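Local coordinates for protein AT-less polyketide synthase (Streptomyces platensis subsp. rosaceus, PDB 4QYR) that serves as a ketosynthase domain of an acyltransferase-less polyketide synthase for isomigrastatin, probably catalysing decarboxylative condensation that extends the growing polyketide chain, at residues V159-H163 against G544-E548; G34-I38 against T349-H353; A451-I455 against L506-V510; V178-R182 against G264-N268; D71-F77 against F598-W604. All coordinates share one frame. Residues are numbered along the deposited sequence.

Contact 1: V159-H163 against G544-E548; sequences VLDVH and GVRRE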
# COMPACT_ATOMS: atom_id res chain seq x y z
N VAL A 159 -6.28 -8.42 15.76
CA VAL A 159 -6.31 -9.76 16.34
C VAL A 159 -5.01 -10.11 17.09
O VAL A 159 -5.05 -10.71 18.15
CB VAL A 159 -6.60 -10.82 15.26
CG1 VAL A 159 -6.22 -12.19 15.74
CG2 VAL A 159 -8.08 -10.78 14.89
N LEU A 160 -3.88 -9.68 16.56
CA LEU A 160 -2.59 -10.02 17.13
C LEU A 160 -2.08 -9.02 18.15
O LEU A 160 -1.08 -9.27 18.82
CB LEU A 160 -1.57 -10.15 16.01
CG LEU A 160 -1.97 -11.20 14.97
CD1 LEU A 160 -0.85 -11.46 13.98
CD2 LEU A 160 -2.39 -12.49 15.68
N ASP A 161 -2.77 -7.89 18.28
CA ASP A 161 -2.32 -6.78 19.12
C ASP A 161 -0.87 -6.37 18.82
O ASP A 161 -0.04 -6.32 19.71
CB ASP A 161 -2.47 -7.12 20.60
CG ASP A 161 -2.13 -5.94 21.53
OD1 ASP A 161 -2.46 -4.78 21.19
OD2 ASP A 161 -1.50 -6.19 22.59
N VAL A 162 -0.58 -6.08 17.56
CA VAL A 162 0.73 -5.54 17.23
C VAL A 162 0.60 -4.11 16.67
O VAL A 162 -0.48 -3.70 16.31
CB VAL A 162 1.43 -6.44 16.25
CG1 VAL A 162 1.49 -7.81 16.81
CG2 VAL A 162 0.66 -6.43 14.95
N HIS A 163 1.71 -3.38 16.62
CA HIS A 163 1.68 -1.94 16.38
C HIS A 163 2.60 -1.47 15.27
O HIS A 163 2.86 -0.28 15.15
CB HIS A 163 2.05 -1.21 17.65
CG HIS A 163 1.18 -1.56 18.81
ND1 HIS A 163 1.57 -2.45 19.79
CD2 HIS A 163 -0.08 -1.17 19.13
CE1 HIS A 163 0.59 -2.59 20.66
NE2 HIS A 163 -0.42 -1.83 20.28
N GLY A 544 -7.07 -7.94 25.92
CA GLY A 544 -5.90 -7.74 25.08
C GLY A 544 -4.90 -8.88 25.18
O GLY A 544 -5.17 -9.90 25.82
N VAL A 545 -3.74 -8.71 24.55
CA VAL A 545 -2.66 -9.71 24.61
C VAL A 545 -1.56 -9.31 25.60
O VAL A 545 -0.86 -8.32 25.39
CB VAL A 545 -2.00 -9.94 23.21
CG1 VAL A 545 -0.71 -10.75 23.34
CG2 VAL A 545 -2.98 -10.62 22.24
N ARG A 546 -1.42 -10.09 26.67
CA ARG A 546 -0.39 -9.82 27.68
C ARG A 546 0.96 -10.44 27.30
O ARG A 546 1.19 -11.63 27.52
CB ARG A 546 -0.82 -10.33 29.06
CG ARG A 546 0.09 -9.86 30.20
CD ARG A 546 -0.59 -9.91 31.57
NE ARG A 546 -1.76 -10.79 31.60
CZ ARG A 546 -2.93 -10.47 32.15
NH1 ARG A 546 -3.10 -9.29 32.72
NH2 ARG A 546 -3.93 -11.34 32.13
N ARG A 547 1.83 -9.62 26.72
CA ARG A 547 3.18 -10.03 26.38
C ARG A 547 4.11 -9.92 27.58
O ARG A 547 5.31 -10.21 27.48
CB ARG A 547 3.73 -9.20 25.24
CG ARG A 547 3.12 -9.51 23.92
CD ARG A 547 3.61 -8.54 22.88
NE ARG A 547 2.48 -8.05 22.11
CZ ARG A 547 1.98 -8.70 21.07
NH1 ARG A 547 0.94 -8.20 20.42
NH2 ARG A 547 2.52 -9.84 20.67
N GLU A 548 3.56 -9.45 28.69
CA GLU A 548 4.30 -9.38 29.94
C GLU A 548 4.51 -10.77 30.52
O GLU A 548 3.71 -11.67 30.29
CB GLU A 548 3.57 -8.51 30.96
CG GLU A 548 2.94 -7.26 30.40
CD GLU A 548 2.03 -6.57 31.41
OE1 GLU A 548 1.13 -7.24 31.96
OE2 GLU A 548 2.24 -5.36 31.67
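Val159 sits in the last turn of helix 149-160 with its CA-to-CB bond pointing away from the other segment, packing instead on Leu96 and Trp100 of helix 90-106. Next comes Leu160, whose CA-to-CB bond also points away, its side chain packing on Leu103, Pro110 and Leu113, while its carbonyl meets the partner: Arg547 NH1 donates to Leu160 O at 2.8 Å, and Val545 CG2 lies 4.1 Å from the same oxygen. The position of that NH1 is less certain, because it is modelled too close to Asp161 O. At Asp161 the helix ends. Its positive phi makes it the C' residue of a Schellman motif, with Asp161 N bonded back to Tyr158 O and Val162 N to Ser157 O; the chain turns here, and the Leu160 carbonyl that Arg547 meets lies beside this turn. Loop 544-548 belongs to the region flanking the ketosynthase body. The CA-to-CB bond of Asp161 points toward that loop, and OD2 lies 3.8 Å from Val545 CB and in a long salt bridge, also 3.8 Å, to Arg547 NH1, while OD1 accepts from Arg272 N of the second subunit. Val162 places CG1 3.7 Å from Arg547 NH1. His163 turns to Glu115, Arg191 and Gly270 of the second subunit.

Contact 2: G34-I38 against T349-H353; sequences GEDLI and TNIGH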
# COMPACT_ATOMS: atom_id res chain seq x y z
N GLY A 34 3.50 -33.22 -10.88
CA GLY A 34 3.09 -32.60 -12.12
C GLY A 34 1.58 -32.62 -12.24
O GLY A 34 1.02 -32.86 -13.32
N GLU A 35 0.92 -32.37 -11.12
CA GLU A 35 -0.53 -32.32 -11.07
C GLU A 35 -1.04 -30.98 -11.61
O GLU A 35 -0.52 -29.92 -11.27
CB GLU A 35 -0.99 -32.55 -9.63
CG GLU A 35 -2.15 -33.51 -9.45
CD GLU A 35 -2.39 -33.83 -7.98
OE1 GLU A 35 -3.37 -33.32 -7.39
OE2 GLU A 35 -1.58 -34.59 -7.41
N ASP A 36 -2.04 -31.03 -12.48
CA ASP A 36 -2.68 -29.83 -12.98
C ASP A 36 -4.01 -29.63 -12.26
O ASP A 36 -4.95 -30.41 -12.42
CB ASP A 36 -2.85 -29.91 -14.51
CG ASP A 36 -3.76 -28.82 -15.06
OD1 ASP A 36 -3.30 -27.65 -15.20
OD2 ASP A 36 -4.93 -29.14 -15.36
N LEU A 37 -4.09 -28.56 -11.47
CA LEU A 37 -5.16 -28.39 -10.51
C LEU A 37 -6.23 -27.42 -10.96
O LEU A 37 -7.01 -26.93 -10.14
CB LEU A 37 -4.58 -27.91 -9.19
CG LEU A 37 -3.43 -28.84 -8.83
CD1 LEU A 37 -2.45 -28.16 -7.90
CD2 LEU A 37 -4.00 -30.10 -8.25
N ILE A 38 -6.26 -27.12 -12.24
CA ILE A 38 -7.29 -26.22 -12.72
C ILE A 38 -8.60 -27.00 -12.87
O ILE A 38 -8.62 -28.14 -13.34
CB ILE A 38 -6.87 -25.53 -14.04
CG1 ILE A 38 -5.98 -24.33 -13.72
CG2 ILE A 38 -8.07 -25.07 -14.83
CD1 ILE A 38 -4.51 -24.59 -13.97
N THR A 349 1.67 -23.04 -14.12
CA THR A 349 1.30 -24.13 -15.01
C THR A 349 0.57 -25.21 -14.21
O THR A 349 -0.15 -26.04 -14.78
CB THR A 349 2.51 -24.73 -15.70
OG1 THR A 349 3.38 -25.27 -14.70
CG2 THR A 349 3.26 -23.66 -16.46
N ASN A 350 0.77 -25.18 -12.90
CA ASN A 350 0.14 -26.14 -12.01
C ASN A 350 -1.19 -25.65 -11.47
O ASN A 350 -2.15 -26.40 -11.39
CB ASN A 350 1.06 -26.46 -10.83
CG ASN A 350 2.33 -27.16 -11.24
OD1 ASN A 350 3.38 -26.52 -11.45
ND2 ASN A 350 2.26 -28.49 -11.37
N ILE A 351 -1.21 -24.38 -11.08
CA ILE A 351 -2.30 -23.85 -10.27
C ILE A 351 -2.93 -22.63 -10.89
O ILE A 351 -3.85 -22.06 -10.34
CB ILE A 351 -1.82 -23.43 -8.87
CG1 ILE A 351 -0.86 -22.23 -9.01
CG2 ILE A 351 -1.19 -24.60 -8.16
CD1 ILE A 351 -0.42 -21.59 -7.70
N GLY A 352 -2.40 -22.21 -12.02
CA GLY A 352 -2.94 -21.06 -12.72
C GLY A 352 -2.40 -19.81 -12.12
O GLY A 352 -1.46 -19.85 -11.32
N HIS A 353 -3.00 -18.68 -12.49
CA HIS A 353 -2.48 -17.38 -12.10
C HIS A 353 -3.27 -16.75 -10.94
O HIS A 353 -4.33 -16.14 -11.14
CB HIS A 353 -2.49 -16.45 -13.30
CG HIS A 353 -2.03 -15.06 -12.99
ND1 HIS A 353 -2.18 -14.02 -13.87
CD2 HIS A 353 -1.45 -14.55 -11.88
CE1 HIS A 353 -1.70 -12.92 -13.32
NE2 HIS A 353 -1.26 -13.21 -12.11
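Asn350 makes both hydrogen bonds of this contact, one with its backbone and one with its side chain. Its carbonyl O accepts from Leu37 N at 2.9 Å and nearly straight, at 170°, while its amide ND2 donates to Glu35 O at 3.1 Å. Two peptide groups of the loop are thus held on either side of Asp36, and the CA atoms of Asp36 and Asn350 come to 4.7 Å. The Asp36 carboxylate has its main partner outside, a salt bridge from OD2 to Arg223. Apolar packing lies beyond: Leu37 CD1 meets Ile351 CG2 at 3.8 Å, and Ile38 CD1 rests against the backbone at the helix end, 3.7 Å from Gly352 N and 3.9 Å from Asn350 O. Each segment holds a glycine with positive phi just past a helix: Gly34 in a Schellman motif after helix 24-33, Gly352 after helix 348-351. The second segment carries the Asn-Ile-Gly-His sequence familiar in ketosynthases. His353, beyond reach of the loop, packs on Cys173, consistent with the Cys-His-His active site of this family. Around the contact, Leu31 and Phe27 of helix 24-33 take Asn350 and Ile351, and Ala361 of helix 358-372 also touches Ile351, so Ile351 meets both of these longer helices.

Contact 3: A451-I455 against L506-V510; sequences APQAI and LGFVV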
# COMPACT_ATOMS: atom_id res chain seq x y z
N ALA A 451 15.33 -35.34 30.71
CA ALA A 451 14.52 -34.45 31.54
C ALA A 451 13.03 -34.56 31.21
O ALA A 451 12.66 -34.58 30.04
CB ALA A 451 14.99 -33.02 31.38
N PRO A 452 12.16 -34.63 32.24
CA PRO A 452 10.72 -34.66 31.99
C PRO A 452 10.23 -33.32 31.43
O PRO A 452 10.72 -32.25 31.81
CB PRO A 452 10.14 -34.94 33.37
CG PRO A 452 11.12 -34.35 34.30
CD PRO A 452 12.46 -34.62 33.68
N GLN A 453 9.26 -33.37 30.52
CA GLN A 453 8.73 -32.15 29.93
C GLN A 453 7.21 -32.09 30.00
O GLN A 453 6.53 -33.12 30.01
CB GLN A 453 9.21 -32.01 28.48
CG GLN A 453 10.71 -31.85 28.31
CD GLN A 453 11.20 -30.54 28.86
OE1 GLN A 453 10.44 -29.57 28.92
NE2 GLN A 453 12.47 -30.48 29.27
N ALA A 454 6.69 -30.87 30.04
CA ALA A 454 5.27 -30.60 30.18
C ALA A 454 4.59 -30.45 28.84
O ALA A 454 4.89 -29.53 28.09
CB ALA A 454 5.06 -29.34 31.00
N ILE A 455 3.65 -31.34 28.53
CA ILE A 455 2.93 -31.22 27.27
C ILE A 455 1.58 -30.56 27.45
O ILE A 455 0.77 -30.95 28.29
CB ILE A 455 2.74 -32.58 26.61
CG1 ILE A 455 4.09 -33.04 26.07
CG2 ILE A 455 1.71 -32.49 25.49
CD1 ILE A 455 3.99 -33.93 24.87
N LEU A 506 -5.79 -28.96 27.76
CA LEU A 506 -5.26 -30.30 28.09
C LEU A 506 -3.79 -30.19 28.51
O LEU A 506 -3.02 -29.46 27.89
CB LEU A 506 -5.36 -31.24 26.89
CG LEU A 506 -4.67 -32.61 26.92
CD1 LEU A 506 -5.17 -33.44 28.06
CD2 LEU A 506 -4.89 -33.36 25.62
N GLY A 507 -3.38 -30.92 29.54
CA GLY A 507 -1.99 -30.94 29.94
C GLY A 507 -1.56 -32.25 30.59
O GLY A 507 -2.38 -32.91 31.25
N PHE A 508 -0.30 -32.62 30.43
CA PHE A 508 0.26 -33.80 31.09
C PHE A 508 1.78 -33.78 31.04
O PHE A 508 2.35 -32.88 30.44
CB PHE A 508 -0.29 -35.10 30.49
CG PHE A 508 -0.02 -35.27 29.03
CD1 PHE A 508 0.92 -36.18 28.59
CD2 PHE A 508 -0.76 -34.58 28.08
CE1 PHE A 508 1.15 -36.36 27.23
CE2 PHE A 508 -0.54 -34.76 26.73
CZ PHE A 508 0.41 -35.65 26.30
N VAL A 509 2.44 -34.75 31.68
CA VAL A 509 3.90 -34.77 31.77
C VAL A 509 4.50 -36.11 31.32
O VAL A 509 4.10 -37.18 31.78
CB VAL A 509 4.39 -34.47 33.21
CG1 VAL A 509 5.90 -34.58 33.29
CG2 VAL A 509 3.96 -33.09 33.63
N VAL A 510 5.46 -36.03 30.40
CA VAL A 510 6.09 -37.22 29.84
C VAL A 510 7.60 -37.25 30.09
O VAL A 510 8.20 -36.23 30.44
CB VAL A 510 5.88 -37.31 28.32
CG1 VAL A 510 4.40 -37.31 27.98
CG2 VAL A 510 6.60 -36.17 27.63
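Strands 453-455 and 506-510 run antiparallel, their axes 4.7 Å apart at closest and 154° between directions, forming one edge of the three-stranded sheet of the linker domain that flanks the ketosynthase, with strand 532-535 on the far side of 504-510. Gln453 and Val510 form a hydrogen-bonded pair, with N to O bonds of 3.1 Å each way (Gln453 N to Val510 O, Val510 N to Gln453 O). Ile455 and Phe508 make the next such pair, Ile455 N to Phe508 O at 2.8 Å and Phe508 N to Ile455 O at 2.9 Å. Between them Ala454 and Val509 are the non-hydrogen-bonded pair, with CA atoms 4.7 Å apart. On the Ala454 and Val509 face, helix 564-572 packs through Leu564. Pro452, ahead of the strand, adds an apolar touch of CB on Val509 CG1 at 4.3 Å. The opposite face bears Gln453, Ile455, Phe508 and Val510, lying under helices 488-497 and 513-524. Ile455 sits between its two neighbours there: CG1 is 4.3 Å from Val510 CG2, CG2 is 3.4 Å from Phe508 CE2, and CB stands over the ring face in a CH-pi contact, 4.0 Å from the Phe508 centroid and 16° off its normal.

Contact 4: V178-R182 against G264-N268; sequences VALHR and GSAEN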
# COMPACT_ATOMS: atom_id res chain seq x y z
N VAL A 178 5.41 -7.67 -3.68
CA VAL A 178 5.67 -6.36 -3.10
C VAL A 178 5.48 -6.33 -1.56
O VAL A 178 6.24 -5.67 -0.84
CB VAL A 178 4.76 -5.34 -3.75
CG1 VAL A 178 5.08 -3.97 -3.22
CG2 VAL A 178 4.93 -5.41 -5.26
N ALA A 179 4.47 -7.04 -1.07
CA ALA A 179 4.29 -7.20 0.36
C ALA A 179 5.58 -7.68 1.00
O ALA A 179 6.14 -7.03 1.87
CB ALA A 179 3.18 -8.18 0.65
N LEU A 180 6.03 -8.84 0.54
CA LEU A 180 7.26 -9.43 1.04
C LEU A 180 8.38 -8.41 1.02
O LEU A 180 9.16 -8.31 1.95
CB LEU A 180 7.63 -10.65 0.21
CG LEU A 180 8.84 -11.43 0.67
CD1 LEU A 180 8.65 -11.89 2.09
CD2 LEU A 180 9.09 -12.61 -0.25
N HIS A 181 8.41 -7.60 -0.04
CA HIS A 181 9.47 -6.62 -0.21
C HIS A 181 9.36 -5.49 0.81
O HIS A 181 10.37 -5.00 1.34
CB HIS A 181 9.46 -6.07 -1.64
CG HIS A 181 10.32 -4.86 -1.83
ND1 HIS A 181 11.68 -4.93 -1.97
CD2 HIS A 181 10.01 -3.54 -1.88
CE1 HIS A 181 12.18 -3.71 -2.10
NE2 HIS A 181 11.18 -2.85 -2.04
N ARG A 182 8.13 -5.07 1.09
CA ARG A 182 7.90 -3.94 1.96
C ARG A 182 8.20 -4.36 3.38
O ARG A 182 8.80 -3.61 4.16
CB ARG A 182 6.47 -3.43 1.80
CG ARG A 182 6.12 -2.14 2.56
CD ARG A 182 7.17 -1.03 2.45
NE ARG A 182 7.72 -0.91 1.10
CZ ARG A 182 7.05 -0.44 0.06
NH1 ARG A 182 7.63 -0.37 -1.13
NH2 ARG A 182 5.79 -0.05 0.22
N GLY A 264 18.14 -10.63 -1.52
CA GLY A 264 17.89 -9.39 -2.22
C GLY A 264 16.45 -9.24 -2.64
O GLY A 264 15.68 -10.20 -2.66
N SER A 265 16.08 -8.02 -3.01
CA SER A 265 14.68 -7.68 -3.17
C SER A 265 14.55 -6.30 -3.78
O SER A 265 15.16 -5.36 -3.30
CB SER A 265 14.02 -7.74 -1.79
OG SER A 265 12.84 -6.97 -1.74
N ALA A 266 13.77 -6.18 -4.85
CA ALA A 266 13.58 -4.87 -5.49
C ALA A 266 12.19 -4.72 -6.07
O ALA A 266 11.57 -5.71 -6.42
CB ALA A 266 14.63 -4.65 -6.58
N GLU A 267 11.71 -3.48 -6.17
CA GLU A 267 10.47 -3.18 -6.90
C GLU A 267 10.65 -1.92 -7.74
O GLU A 267 11.47 -1.08 -7.41
CB GLU A 267 9.27 -3.02 -5.96
CG GLU A 267 9.12 -1.62 -5.42
CD GLU A 267 7.84 -1.38 -4.60
OE1 GLU A 267 7.96 -0.99 -3.42
OE2 GLU A 267 6.72 -1.57 -5.13
N ASN A 268 9.91 -1.82 -8.83
CA ASN A 268 9.99 -0.64 -9.70
C ASN A 268 8.76 -0.58 -10.57
O ASN A 268 7.93 -1.46 -10.50
CB ASN A 268 11.26 -0.65 -10.56
CG ASN A 268 11.18 -1.59 -11.77
OD1 ASN A 268 10.26 -2.41 -11.91
ND2 ASN A 268 12.19 -1.50 -12.65
O HOH W 1 10.64 -0.42 -2.85
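His181 points its CA-to-CB bond toward strand 264-268. With chi1 at t it extends from the helix so that ND1 donates to Ser265 OG in a very short hydrogen bond of 2.4 Å, while the ring lies with one face over Ala266 C and Glu267 N. Ser265, also t, places its hydroxyl at the ring edge. The other ring nitrogen, His181 NE2, lies 2.6 Å from a water, which in turn donates to Glu267 OE1 at 2.8 Å, so one imidazole links to the strand both directly and through solvent. Glu267 adopts chi1 p and chi2 t, bringing its carboxylate up beside the helix, where OE2 is 3.5 Å from Val178 CG1. Arg182 curls with chi2 and chi3 both p, which carries its guanidinium round to Glu267; Arg182 NH1 and Glu267 OE1 form a salt bridge, though at 2.4 Å the modelled atoms are too close for their positions to be trusted. Arg182 also pairs with Glu185 and with Glu167 of the second subunit, and Arg191 of that subunit bonds to the Glu267 carbonyl, placing this end of the contact at the dimer interface. The axes of 178-182, in the helix that follows Cys173, and of 264-268 come to 8.4 Å, with 118° between their N-to-C directions: a helix laid against the central sheet, as in the layered alpha-beta thiolase fold of ketosynthases.

Contact 5: D71-F77 against F598-W604; sequences DRFDADF and FACDRYW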
# COMPACT_ATOMS: atom_id res chain seq x y z
N ASP A 71 -16.39 -20.77 1.51
CA ASP A 71 -17.47 -20.22 2.30
C ASP A 71 -17.33 -20.62 3.76
O ASP A 71 -18.19 -20.30 4.58
CB ASP A 71 -18.84 -20.68 1.76
CG ASP A 71 -18.94 -22.18 1.61
OD1 ASP A 71 -17.97 -22.81 1.13
OD2 ASP A 71 -20.02 -22.74 1.94
N ARG A 72 -16.25 -21.32 4.09
CA ARG A 72 -16.09 -21.86 5.44
C ARG A 72 -15.16 -20.97 6.26
O ARG A 72 -14.24 -20.35 5.71
CB ARG A 72 -15.56 -23.29 5.39
CG ARG A 72 -16.26 -24.12 4.35
CD ARG A 72 -17.62 -24.54 4.85
NE ARG A 72 -18.52 -24.88 3.76
CZ ARG A 72 -19.49 -25.79 3.84
NH1 ARG A 72 -20.27 -26.03 2.79
NH2 ARG A 72 -19.66 -26.46 4.97
N PHE A 73 -15.42 -20.89 7.56
CA PHE A 73 -14.74 -19.94 8.44
C PHE A 73 -15.09 -20.20 9.89
O PHE A 73 -16.24 -20.52 10.20
CB PHE A 73 -15.12 -18.51 8.06
CG PHE A 73 -14.48 -17.44 8.91
CD1 PHE A 73 -13.10 -17.38 9.05
CD2 PHE A 73 -15.26 -16.47 9.54
CE1 PHE A 73 -12.50 -16.39 9.81
CE2 PHE A 73 -14.67 -15.48 10.31
CZ PHE A 73 -13.28 -15.44 10.45
N ASP A 74 -14.11 -20.06 10.78
CA ASP A 74 -14.35 -20.26 12.20
C ASP A 74 -14.56 -18.89 12.83
O ASP A 74 -13.61 -18.27 13.29
CB ASP A 74 -13.17 -20.97 12.85
CG ASP A 74 -13.53 -21.64 14.14
OD1 ASP A 74 -14.63 -21.38 14.68
OD2 ASP A 74 -12.69 -22.45 14.61
N ALA A 75 -15.81 -18.42 12.82
CA ALA A 75 -16.10 -17.05 13.24
C ALA A 75 -16.07 -16.94 14.75
O ALA A 75 -15.77 -15.88 15.28
CB ALA A 75 -17.43 -16.59 12.70
N ASP A 76 -16.36 -18.03 15.45
CA ASP A 76 -16.26 -18.02 16.90
C ASP A 76 -14.84 -17.91 17.38
O ASP A 76 -14.57 -17.36 18.44
CB ASP A 76 -16.89 -19.26 17.51
CG ASP A 76 -18.30 -19.41 17.09
OD1 ASP A 76 -19.18 -19.04 17.89
OD2 ASP A 76 -18.51 -19.87 15.95
N PHE A 77 -13.93 -18.48 16.61
CA PHE A 77 -12.53 -18.40 16.94
C PHE A 77 -12.12 -16.93 17.09
O PHE A 77 -11.37 -16.57 18.00
CB PHE A 77 -11.70 -19.10 15.88
CG PHE A 77 -10.24 -19.20 16.22
CD1 PHE A 77 -9.73 -20.35 16.78
CD2 PHE A 77 -9.39 -18.14 15.98
CE1 PHE A 77 -8.40 -20.44 17.08
CE2 PHE A 77 -8.07 -18.23 16.30
CZ PHE A 77 -7.57 -19.38 16.85
N PHE A 598 -9.41 -25.23 12.44
CA PHE A 598 -10.53 -24.30 12.39
C PHE A 598 -11.83 -24.98 11.98
O PHE A 598 -11.83 -25.78 11.06
CB PHE A 598 -10.24 -23.18 11.41
CG PHE A 598 -9.07 -22.33 11.77
CD1 PHE A 598 -9.19 -21.32 12.72
CD2 PHE A 598 -7.86 -22.49 11.13
CE1 PHE A 598 -8.10 -20.49 13.04
CE2 PHE A 598 -6.78 -21.68 11.44
CZ PHE A 598 -6.90 -20.68 12.40
N ALA A 599 -12.91 -24.67 12.69
CA ALA A 599 -14.25 -25.18 12.36
C ALA A 599 -14.67 -24.83 10.93
O ALA A 599 -14.27 -23.79 10.40
CB ALA A 599 -15.27 -24.66 13.34
N CYS A 600 -15.47 -25.70 10.32
CA CYS A 600 -15.91 -25.54 8.94
C CYS A 600 -17.34 -25.03 8.86
O CYS A 600 -18.19 -25.63 8.20
CB CYS A 600 -15.80 -26.87 8.17
SG CYS A 600 -14.11 -27.46 7.84
N ASP A 601 -17.61 -23.92 9.56
CA ASP A 601 -18.95 -23.34 9.55
C ASP A 601 -19.15 -22.57 8.25
O ASP A 601 -18.22 -21.96 7.74
CB ASP A 601 -19.16 -22.42 10.76
CG ASP A 601 -19.03 -23.16 12.10
OD1 ASP A 601 -19.59 -24.29 12.25
OD2 ASP A 601 -18.38 -22.60 13.01
N ARG A 602 -20.37 -22.60 7.71
CA ARG A 602 -20.65 -21.91 6.45
C ARG A 602 -21.14 -20.47 6.64
O ARG A 602 -22.15 -20.21 7.28
CB ARG A 602 -21.70 -22.69 5.65
CG ARG A 602 -22.12 -21.98 4.38
CD ARG A 602 -23.50 -22.40 3.93
NE ARG A 602 -24.08 -21.56 2.87
CZ ARG A 602 -23.58 -21.44 1.64
NH1 ARG A 602 -22.47 -22.09 1.29
NH2 ARG A 602 -24.20 -20.67 0.75
N TYR A 603 -20.41 -19.51 6.06
CA TYR A 603 -20.85 -18.12 6.09
C TYR A 603 -20.85 -17.56 4.67
O TYR A 603 -19.79 -17.26 4.10
CB TYR A 603 -19.95 -17.27 7.00
CG TYR A 603 -20.01 -17.70 8.45
CD1 TYR A 603 -20.94 -17.16 9.32
CD2 TYR A 603 -19.13 -18.66 8.94
CE1 TYR A 603 -21.00 -17.55 10.64
CE2 TYR A 603 -19.19 -19.06 10.26
CZ TYR A 603 -20.13 -18.51 11.11
OH TYR A 603 -20.19 -18.91 12.43
N TRP A 604 -22.04 -17.43 4.11
CA TRP A 604 -22.18 -16.90 2.76
C TRP A 604 -23.15 -15.72 2.74
O TRP A 604 -23.49 -15.15 3.79
CB TRP A 604 -22.64 -18.01 1.80
CG TRP A 604 -22.27 -17.77 0.36
CD1 TRP A 604 -23.13 -17.61 -0.69
CD2 TRP A 604 -20.95 -17.62 -0.18
NE1 TRP A 604 -22.43 -17.39 -1.85
CE2 TRP A 604 -21.09 -17.39 -1.56
CE3 TRP A 604 -19.66 -17.65 0.39
CZ2 TRP A 604 -19.99 -17.20 -2.39
CZ3 TRP A 604 -18.57 -17.46 -0.44
CH2 TRP A 604 -18.74 -17.24 -1.82
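Two arginines lie side by side here, Arg72 and Arg602, and one aspartate answers both. Asp71 OD2 is 2.6 Å from Arg602 NH1, a salt bridge with a weak, bent hydrogen bond, and 3.2 Å from Arg72 NE, while the Arg72 guanidinium lays a face over Arg602 CB, with Arg72 CZ 4.2 Å from Arg602 CB. The two arginines, a non-hydrogen-bonded pair, lie in a short, weakly bonded antiparallel ribbon, 72-73 with 601-602, by which the C-terminal tail folds back over the ketosynthase body. The tail's Phe-Ala-Cys-Asp-Arg-Tyr-Trp sequence resembles the post-acyltransferase linker of related synthases, which likewise returns to the ketosynthase. Tyr603 N donates to Asp71 O at 2.8 Å and Phe73 N to Asp601 O at 3.0 Å. Further along, Asp74 OD2 accepts from Ala599 N at 2.9 Å. Asp76 and Asp601 bring their OD2 atoms to 4.0 Å, an approach of like charges. Tyr603 lodges against Phe73 and Ala75, with Ala75 CB 3.7 Å from Tyr603 CZ, and helix 82-86 closes over it. At the far end Phe598 directs its edge at the face of Phe77, with centroids 5.0 Å apart and planes at 68°.

How the contacts relate
Along the chain contact 5 is the outer loop, joining the N-terminal part to the C-terminal tail; contacts 1, 3 and 4 lie nested within it, while contact 2 crosses contacts 1 and 5. Contacts 2 and 4 belong to the ketosynthase body, their centres 25 Å apart; His353 of contact 2 packs on Cys173, and contact 4 uses helix 175-189, which begins just after that cysteine. Contact 3 lies in the flanking linker domain, 43 Å between centres from each of them. Contacts 1 and 5 join the ketosynthase body to later parts of the chain, coming within about 6 Å at their nearest atoms, and helix 90-106 packs on both. Contacts 1 and 4 also reach the second subunit, so the dimer interface runs beside them.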